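Local coordinates for envelopment polyprotein (Bovine Schmallenberg virus BH80/Germany/2011, PDB 7A56) that probably drives virus entry, its Gc glycoprotein portion acting as a class II membrane fusion protein, here in the postfusion form, at residues P185-Y190 and S306-E311; V251-D256 and A261-S266. All coordinates share one frame; numbering follows the deposited sequence.

Contact 1. Residues P185-Y190 and S306-E311; sequences PEYKIY and SCLLLE
The ring of Y187 lies across the side chain of C307, whose CB sits over one of its faces 4.2 Å from the ring centroid and 27° off the ring normal, a CH-pi contact. The closest ring atom is CE1, 3.8 Å from C307 CB. The sulfur stands farther off: C307 SG is 5.3 Å from the centroid of the Y187 ring, an oblique sulfur-aromatic approach. With its CG anti to the carbonyl carbon (chi1 -63°), Y187 projects from the strand toward the short helix at 305-308. L308 approaches differently, crossing the tyrosine at about a right angle and bringing CD2 to the ring edge, 3.6 Å from Y187 OH.

Y187 begins strand 187-192, which pairs antiparallel with strands 98-134 and 241-245, and a classic beta bulge places E186 and Y187 both opposite T121. The contact sets a helical turn against the start of a bulged strand, with Y304 and K245 also touching the tyrosine. One water bridges the segments, 3.0 Å from Y187 OH in a hydrogen bond of undecided direction. The same water lies 3.0 Å from C307 O and 3.1 Å from L310 O, close enough to donate to either carbonyl. C307 O also accepts the backbone N-H of L310 at 3.1 Å.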
ATOM      1  N   PRO A 185      25.309  -7.198 -17.919  1.00 31.64           N
ATOM      2  CA  PRO A 185      23.956  -7.381 -17.347  1.00 32.45           C
ATOM      3  C   PRO A 185      24.012  -8.261 -16.107  1.00 32.24           C
ATOM      4  O   PRO A 185      24.636  -9.335 -16.124  1.00 28.54           O
ATOM      5  CB  PRO A 185      23.171  -8.071 -18.478  1.00 30.64           C
ATOM      6  CG  PRO A 185      23.987  -7.921 -19.698  1.00 37.58           C
ATOM      7  CD  PRO A 185      25.437  -7.718 -19.291  1.00 34.12           C
ATOM      8  N   GLU A 186      23.303  -7.829 -15.042  1.00 34.92           N
ATOM      9  CA  GLU A 186      23.254  -8.557 -13.765  1.00 33.30           C
ATOM     10  C   GLU A 186      21.824  -8.702 -13.214  1.00 32.66           C
ATOM     11  O   GLU A 186      21.508  -9.745 -12.637  1.00 34.37           O
ATOM     12  CB  GLU A 186      24.158  -7.872 -12.726  1.00 33.84           C
ATOM     13  CG  GLU A 186      25.681  -7.956 -13.107  1.00 34.23           C
ATOM     14  CD  GLU A 186      26.277  -9.289 -12.706  1.00 39.99           C
ATOM     15  OE1 GLU A 186      27.469  -9.549 -13.009  1.00 43.61           O
ATOM     16  OE2 GLU A 186      25.531 -10.081 -12.037  1.00 41.61           O
ATOM     17  N   TYR A 187      20.952  -7.705 -13.419  1.00 31.45           N
ATOM     18  CA  TYR A 187      19.568  -7.787 -12.931  1.00 29.87           C
ATOM     19  C   TYR A 187      18.615  -7.473 -14.081  1.00 30.19           C
ATOM     20  O   TYR A 187      18.931  -6.647 -14.952  1.00 28.48           O
ATOM     21  CB  TYR A 187      19.284  -6.787 -11.784  1.00 26.05           C
ATOM     22  CG  TYR A 187      20.063  -6.963 -10.494  1.00 33.56           C
ATOM     23  CD1 TYR A 187      21.402  -6.548 -10.393  1.00 36.85           C
ATOM     24  CD2 TYR A 187      19.436  -7.499  -9.343  1.00 35.27           C
ATOM     25  CE1 TYR A 187      22.098  -6.675  -9.200  1.00 38.84           C
ATOM     26  CE2 TYR A 187      20.133  -7.633  -8.145  1.00 37.40           C
ATOM     27  CZ  TYR A 187      21.464  -7.213  -8.075  1.00 41.65           C
ATOM     28  OH  TYR A 187      22.164  -7.323  -6.887  1.00 43.19           O
ATOM     29  N   LYS A 188      17.443  -8.139 -14.076  1.00 27.66           N
ATOM     30  CA  LYS A 188      16.343  -7.861 -15.003  1.00 30.01           C
ATOM     31  C   LYS A 188      15.223  -7.194 -14.228  1.00 30.59           C
ATOM     32  O   LYS A 188      14.816  -7.695 -13.186  1.00 32.16           O
ATOM     33  CB  LYS A 188      15.798  -9.124 -15.677  1.00 36.47           C
ATOM     34  CG  LYS A 188      16.886 -10.012 -16.296  1.00 45.98           C
ATOM     35  CD  LYS A 188      16.270 -11.106 -17.190  1.00 55.42           C
ATOM     36  CE  LYS A 188      17.283 -11.611 -18.242  1.00 65.23           C
ATOM     37  NZ  LYS A 188      18.541 -12.101 -17.621  1.00 67.43           N
ATOM     38  N   ILE A 189      14.714  -6.098 -14.755  1.00 28.35           N
ATOM     39  CA  ILE A 189      13.747  -5.259 -14.075  1.00 28.09           C
ATOM     40  C   ILE A 189      12.425  -5.398 -14.816  1.00 28.40           C
ATOM     41  O   ILE A 189      12.390  -5.372 -16.075  1.00 29.55           O
ATOM     42  CB  ILE A 189      14.217  -3.791 -13.970  1.00 28.29           C
ATOM     43  CG1 ILE A 189      15.267  -3.601 -12.844  1.00 28.14           C
ATOM     44  CG2 ILE A 189      13.005  -2.884 -13.645  1.00 25.58           C
ATOM     45  CD1 ILE A 189      16.574  -4.390 -12.920  1.00 28.05           C
ATOM     46  N   TYR A 190      11.340  -5.629 -14.004  1.00 28.12           N
ATOM     47  CA  TYR A 190       9.958  -5.819 -14.439  1.00 27.88           C
ATOM     48  C   TYR A 190       9.014  -4.853 -13.732  1.00 26.06           C
ATOM     49  O   TYR A 190       9.250  -4.434 -12.600  1.00 26.53           O
ATOM     50  CB  TYR A 190       9.461  -7.217 -14.116  1.00 29.75           C
ATOM     51  CG  TYR A 190      10.278  -8.304 -14.783  1.00 31.00           C
ATOM     52  CD1 TYR A 190      11.445  -8.768 -14.203  1.00 32.55           C
ATOM     53  CD2 TYR A 190       9.824  -8.912 -15.941  1.00 33.27           C
ATOM     54  CE1 TYR A 190      12.196  -9.782 -14.812  1.00 34.10           C
ATOM     55  CE2 TYR A 190      10.535  -9.932 -16.540  1.00 35.15           C
ATOM     56  CZ  TYR A 190      11.713 -10.364 -15.959  1.00 37.44           C
ATOM     57  OH  TYR A 190      12.406 -11.408 -16.530  1.00 42.78           O
ATOM     58  N   SER A 306      23.643   0.717  -6.186  1.00 32.16           N
ATOM     59  CA  SER A 306      22.333   0.690  -5.524  1.00 30.37           C
ATOM     60  C   SER A 306      21.627  -0.644  -5.719  1.00 28.60           C
ATOM     61  O   SER A 306      20.946  -1.152  -4.805  1.00 29.86           O
ATOM     62  CB  SER A 306      21.461   1.811  -6.080  1.00 29.54           C
ATOM     63  OG  SER A 306      22.082   3.059  -5.822  1.00 28.22           O
ATOM     64  N   CYS A 307      21.715  -1.206  -6.921  1.00 28.17           N
ATOM     65  CA  CYS A 307      21.157  -2.539  -7.128  1.00 32.98           C
ATOM     66  C   CYS A 307      21.747  -3.522  -6.141  1.00 38.24           C
ATOM     67  O   CYS A 307      21.041  -4.374  -5.594  1.00 36.50           O
ATOM     68  CB  CYS A 307      21.438  -3.012  -8.556  1.00 34.83           C
ATOM     69  SG  CYS A 307      20.858  -1.819  -9.793  1.00 35.08           S
ATOM     70  N   LEU A 308      23.042  -3.420  -5.883  1.00 37.92           N
ATOM     71  CA  LEU A 308      23.591  -4.390  -4.923  1.00 41.80           C
ATOM     72  C   LEU A 308      22.986  -4.290  -3.523  1.00 41.89           C
ATOM     73  O   LEU A 308      23.057  -5.266  -2.766  1.00 42.67           O
ATOM     74  CB  LEU A 308      25.106  -4.259  -4.823  1.00 42.85           C
ATOM     75  CG  LEU A 308      25.769  -4.593  -6.147  1.00 43.04           C
ATOM     76  CD1 LEU A 308      27.243  -4.340  -6.019  1.00 45.70           C
ATOM     77  CD2 LEU A 308      25.476  -6.030  -6.548  1.00 44.45           C
ATOM     78  N   LEU A 309      22.404  -3.150  -3.149  1.00 40.80           N
ATOM     79  CA  LEU A 309      21.808  -2.998  -1.826  1.00 39.90           C
ATOM     80  C   LEU A 309      20.308  -3.283  -1.806  1.00 38.36           C
ATOM     81  O   LEU A 309      19.663  -3.021  -0.792  1.00 38.88           O
ATOM     82  CB  LEU A 309      22.058  -1.580  -1.281  1.00 40.01           C
ATOM     83  CG  LEU A 309      23.522  -1.107  -1.289  1.00 39.62           C
ATOM     84  CD1 LEU A 309      23.588   0.378  -1.139  1.00 39.68           C
ATOM     85  CD2 LEU A 309      24.389  -1.807  -0.233  1.00 40.87           C
ATOM     86  N   LEU A 310      19.713  -3.712  -2.916  1.00 35.63           N
ATOM     87  CA  LEU A 310      18.299  -4.056  -2.883  1.00 32.49           C
ATOM     88  C   LEU A 310      18.090  -5.263  -1.978  1.00 35.12           C
ATOM     89  O   LEU A 310      18.931  -6.165  -1.921  1.00 33.44           O
ATOM     90  CB  LEU A 310      17.791  -4.389  -4.275  1.00 31.68           C
ATOM     91  CG  LEU A 310      17.871  -3.282  -5.329  1.00 28.59           C
ATOM     92  CD1 LEU A 310      17.519  -3.939  -6.634  1.00 26.68           C
ATOM     93  CD2 LEU A 310      16.837  -2.166  -5.006  1.00 24.96           C
ATOM     94  N   GLU A 311      16.949  -5.275  -1.292  1.00 34.79           N
ATOM     95  CA  GLU A 311      16.565  -6.370  -0.392  1.00 40.59           C
ATOM     96  C   GLU A 311      15.774  -7.442  -1.120  1.00 34.49           C
ATOM     97  O   GLU A 311      14.855  -7.151  -1.897  1.00 32.61           O
ATOM     98  CB  GLU A 311      15.745  -5.832   0.769  1.00 48.80           C
ATOM     99  CG  GLU A 311      16.532  -4.842   1.605  1.00 57.57           C
ATOM    100  CD  GLU A 311      15.891  -4.584   2.957  1.00 68.19           C
ATOM    101  OE1 GLU A 311      14.670  -4.848   3.087  1.00 68.97           O
ATOM    102  OE2 GLU A 311      16.626  -4.139   3.880  1.00 73.57           O
TER
HETATM  103  O   HOH W   1      20.729  -7.059  -4.272  1.00 44.97           O

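Contact 2. Residues V251-D256 and A261-S266; sequences VGDIND and AKKCGS
N255 turns its carboxamide into the backbone of A261, using both ends of the group. Its ND2 donates to A261 O at 2.9 Å, a nearly straight bond (168°) with the acceptor close to the amide plane of N255. In return, N255 OD1 accepts from A261 N at 3.0 Å, with that donor tilted 32° from the carbonyl plane. Two bonds to one residue restrict rotation of the amide and distinguish its oxygen from its nitrogen. A261 O also takes the N-H of K263, and both donors reach it from the same face of its plane. A further, weak bond runs from N255 ND2 to C264 O.

K263 lies alongside the opposing backbone. Its CG occupies the position between backbone N and carbonyl carbon (chi1 74°), and from there the extended chain passes D253 O, with CG 3.6 Å away, before CE arrives 3.6 Å from N255 OD1. The backbones form a single beta bridge, I254 with C264, within one loop joining strands 248-251 and 268-270. N255 N donates to C264 O at 3.0 Å, whereas C264 N to D253 O is weak. The bridged C264 is itself the second residue of a type II turn from K263 to S266, and the positive phi of G265 suits its third position.

D253 packs its CB 4.1 Å from K263 CB. A water receives a hydrogen bond from K263 NZ and donates to D253 OD1, spanning two oppositely charged groups that do not touch. The other carboxylate oxygen of D253, OD2, bonds S259 OG and D256 N of the second subunit, while A261 packs on A261 of both neighbouring subunits.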
ATOM      1  N   VAL A 251      13.354  -5.790  -4.182  1.00 26.25           N
ATOM      2  CA  VAL A 251      12.486  -4.632  -4.188  1.00 25.64           C
ATOM      3  C   VAL A 251      13.233  -3.474  -3.557  1.00 25.86           C
ATOM      4  O   VAL A 251      14.108  -3.659  -2.697  1.00 29.21           O
ATOM      5  CB  VAL A 251      11.171  -4.895  -3.395  1.00 26.50           C
ATOM      6  CG1 VAL A 251      10.289  -6.017  -4.086  1.00 24.86           C
ATOM      7  CG2 VAL A 251      11.525  -5.310  -1.980  1.00 28.93           C
ATOM      8  N   GLY A 252      12.820  -2.275  -3.936  1.00 25.41           N
ATOM      9  CA  GLY A 252      13.452  -1.055  -3.380  1.00 29.49           C
ATOM     10  C   GLY A 252      13.488   0.078  -4.413  1.00 32.44           C
ATOM     11  O   GLY A 252      12.634   0.150  -5.284  1.00 33.88           O
ATOM     12  N   ASP A 253      14.516   0.930  -4.274  1.00 30.85           N
ATOM     13  CA  ASP A 253      14.855   2.099  -5.114  1.00 37.55           C
ATOM     14  C   ASP A 253      15.165   1.798  -6.571  1.00 29.37           C
ATOM     15  O   ASP A 253      16.352   1.668  -6.898  1.00 35.49           O
ATOM     16  CB  ASP A 253      16.104   2.794  -4.528  1.00 45.03           C
ATOM     17  CG  ASP A 253      15.741   4.031  -3.714  1.00 53.44           C
ATOM     18  OD1 ASP A 253      14.499   4.191  -3.603  1.00 53.13           O
ATOM     19  OD2 ASP A 253      16.644   4.820  -3.235  1.00 52.47           O
ATOM     20  N   ILE A 254      14.152   1.514  -7.431  1.00 30.70           N
ATOM     21  CA  ILE A 254      14.421   0.971  -8.775  1.00 26.91           C
ATOM     22  C   ILE A 254      13.759   1.860  -9.816  1.00 26.32           C
ATOM     23  O   ILE A 254      12.560   2.133  -9.736  1.00 26.06           O
ATOM     24  CB  ILE A 254      13.940  -0.483  -8.975  1.00 24.89           C
ATOM     25  CG1 ILE A 254      14.589  -1.485  -7.980  1.00 25.28           C
ATOM     26  CG2 ILE A 254      14.181  -0.929 -10.436  1.00 24.21           C
ATOM     27  CD1 ILE A 254      13.745  -2.896  -7.889  1.00 25.03           C
ATOM     28  N   ASN A 255      14.546   2.325 -10.802  1.00 23.78           N
ATOM     29  CA  ASN A 255      14.021   3.221 -11.831  1.00 22.47           C
ATOM     30  C   ASN A 255      12.988   2.500 -12.685  1.00 20.83           C
ATOM     31  O   ASN A 255      13.208   1.354 -13.098  1.00 22.88           O
ATOM     32  CB  ASN A 255      15.167   3.723 -12.782  1.00 21.17           C
ATOM     33  CG  ASN A 255      15.877   4.959 -12.256  1.00 21.57           C
ATOM     34  OD1 ASN A 255      15.317   6.053 -12.174  1.00 22.72           O
ATOM     35  ND2 ASN A 255      17.126   4.795 -11.922  1.00 25.08           N
ATOM     36  N   ASP A 256      11.917   3.208 -13.060  1.00 21.56           N
ATOM     37  CA  ASP A 256      11.075   2.745 -14.159  1.00 23.84           C
ATOM     38  C   ASP A 256      11.810   2.952 -15.502  1.00 26.91           C
ATOM     39  O   ASP A 256      12.795   3.708 -15.607  1.00 25.89           O
ATOM     40  CB  ASP A 256       9.713   3.500 -14.128  1.00 23.28           C
ATOM     41  CG  ASP A 256       8.563   2.723 -14.782  1.00 27.72           C
ATOM     42  OD1 ASP A 256       8.778   1.806 -15.634  1.00 29.18           O
ATOM     43  OD2 ASP A 256       7.421   3.083 -14.424  1.00 28.00           O
ATOM     44  N   ALA A 261      17.263   8.327 -12.720  1.00 22.65           N
ATOM     45  CA  ALA A 261      17.605   8.896 -11.425  1.00 19.74           C
ATOM     46  C   ALA A 261      18.732   8.075 -10.822  1.00 20.22           C
ATOM     47  O   ALA A 261      18.927   6.920 -11.222  1.00 21.38           O
ATOM     48  CB  ALA A 261      16.365   8.903 -10.504  1.00 22.50           C
ATOM     49  N   LYS A 262      19.544   8.695  -9.915  1.00 21.23           N
ATOM     50  CA  LYS A 262      20.764   8.025  -9.414  1.00 23.10           C
ATOM     51  C   LYS A 262      20.423   6.989  -8.331  1.00 26.07           C
ATOM     52  O   LYS A 262      20.710   7.141  -7.147  1.00 25.99           O
ATOM     53  CB  LYS A 262      21.791   9.039  -8.914  1.00 24.46           C
ATOM     54  CG  LYS A 262      22.208  10.005 -10.014  1.00 25.81           C
ATOM     55  CD  LYS A 262      23.258  10.954  -9.427  1.00 29.25           C
ATOM     56  CE  LYS A 262      24.062  11.553 -10.512  1.00 33.74           C
ATOM     57  NZ  LYS A 262      25.355  12.026  -9.842  1.00 36.79           N
ATOM     58  N   LYS A 263      19.881   5.869  -8.797  1.00 26.41           N
ATOM     59  CA  LYS A 263      19.463   4.746  -7.965  1.00 26.77           C
ATOM     60  C   LYS A 263      19.492   3.517  -8.885  1.00 26.93           C
ATOM     61  O   LYS A 263      19.949   3.605 -10.030  1.00 23.88           O
ATOM     62  CB  LYS A 263      18.107   5.061  -7.309  1.00 22.88           C
ATOM     63  CG  LYS A 263      16.927   4.984  -8.275  1.00 22.84           C
ATOM     64  CD  LYS A 263      15.655   5.552  -7.689  1.00 23.72           C
ATOM     65  CE  LYS A 263      14.458   5.373  -8.695  1.00 23.74           C
ATOM     66  NZ  LYS A 263      13.292   6.116  -8.074  1.00 25.66           N
ATOM     67  N   CYS A 264      19.055   2.353  -8.388  1.00 23.22           N
ATOM     68  CA  CYS A 264      19.281   1.138  -9.155  1.00 24.96           C
ATOM     69  C   CYS A 264      18.646   1.261 -10.539  1.00 25.30           C
ATOM     70  O   CYS A 264      17.513   1.730 -10.665  1.00 24.15           O
ATOM     71  CB  CYS A 264      18.685  -0.106  -8.410  1.00 27.32           C
ATOM     72  SG  CYS A 264      18.824  -1.624  -9.439  1.00 30.82           S
ATOM     73  N   GLY A 265      19.373   0.831 -11.586  1.00 23.69           N
ATOM     74  CA  GLY A 265      18.784   0.835 -12.923  1.00 23.79           C
ATOM     75  C   GLY A 265      18.824   2.173 -13.673  1.00 26.69           C
ATOM     76  O   GLY A 265      17.950   2.429 -14.522  1.00 26.46           O
ATOM     77  N   SER A 266      19.782   3.058 -13.359  1.00 23.88           N
ATOM     78  CA  SER A 266      19.942   4.309 -14.115  1.00 25.32           C
ATOM     79  C   SER A 266      20.539   4.094 -15.498  1.00 24.96           C
ATOM     80  O   SER A 266      20.527   5.026 -16.335  1.00 27.87           O
ATOM     81  CB  SER A 266      20.801   5.319 -13.321  1.00 27.37           C
ATOM     82  OG  SER A 266      22.136   4.842 -13.168  1.00 30.82           O
TER
HETATM   83  O   HOH W   2      13.037   4.694  -5.524  1.00 29.84           O

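In the fold
The two contacts have centres about 8 Å apart and are joined covalently: C307 SG of contact 1 and C264 SG of contact 2 form a disulfide of 2.1 Å. A second tie is the probable backbone hydrogen bond of 3.1 Å between V251 N and E311 O. Around the disulfide, C307 SG packs 3.5 Å from G265 N, and S306 CB lies 3.4 Å from C264 N. L310 of contact 1 touches both I254 and C264, and I189 also touches I254, so apolar side chains complement the covalent link. Both contacts reach the second subunit; E311 pairs there with R116, placing this cross-linked region at the interface of the three-chain postfusion assembly.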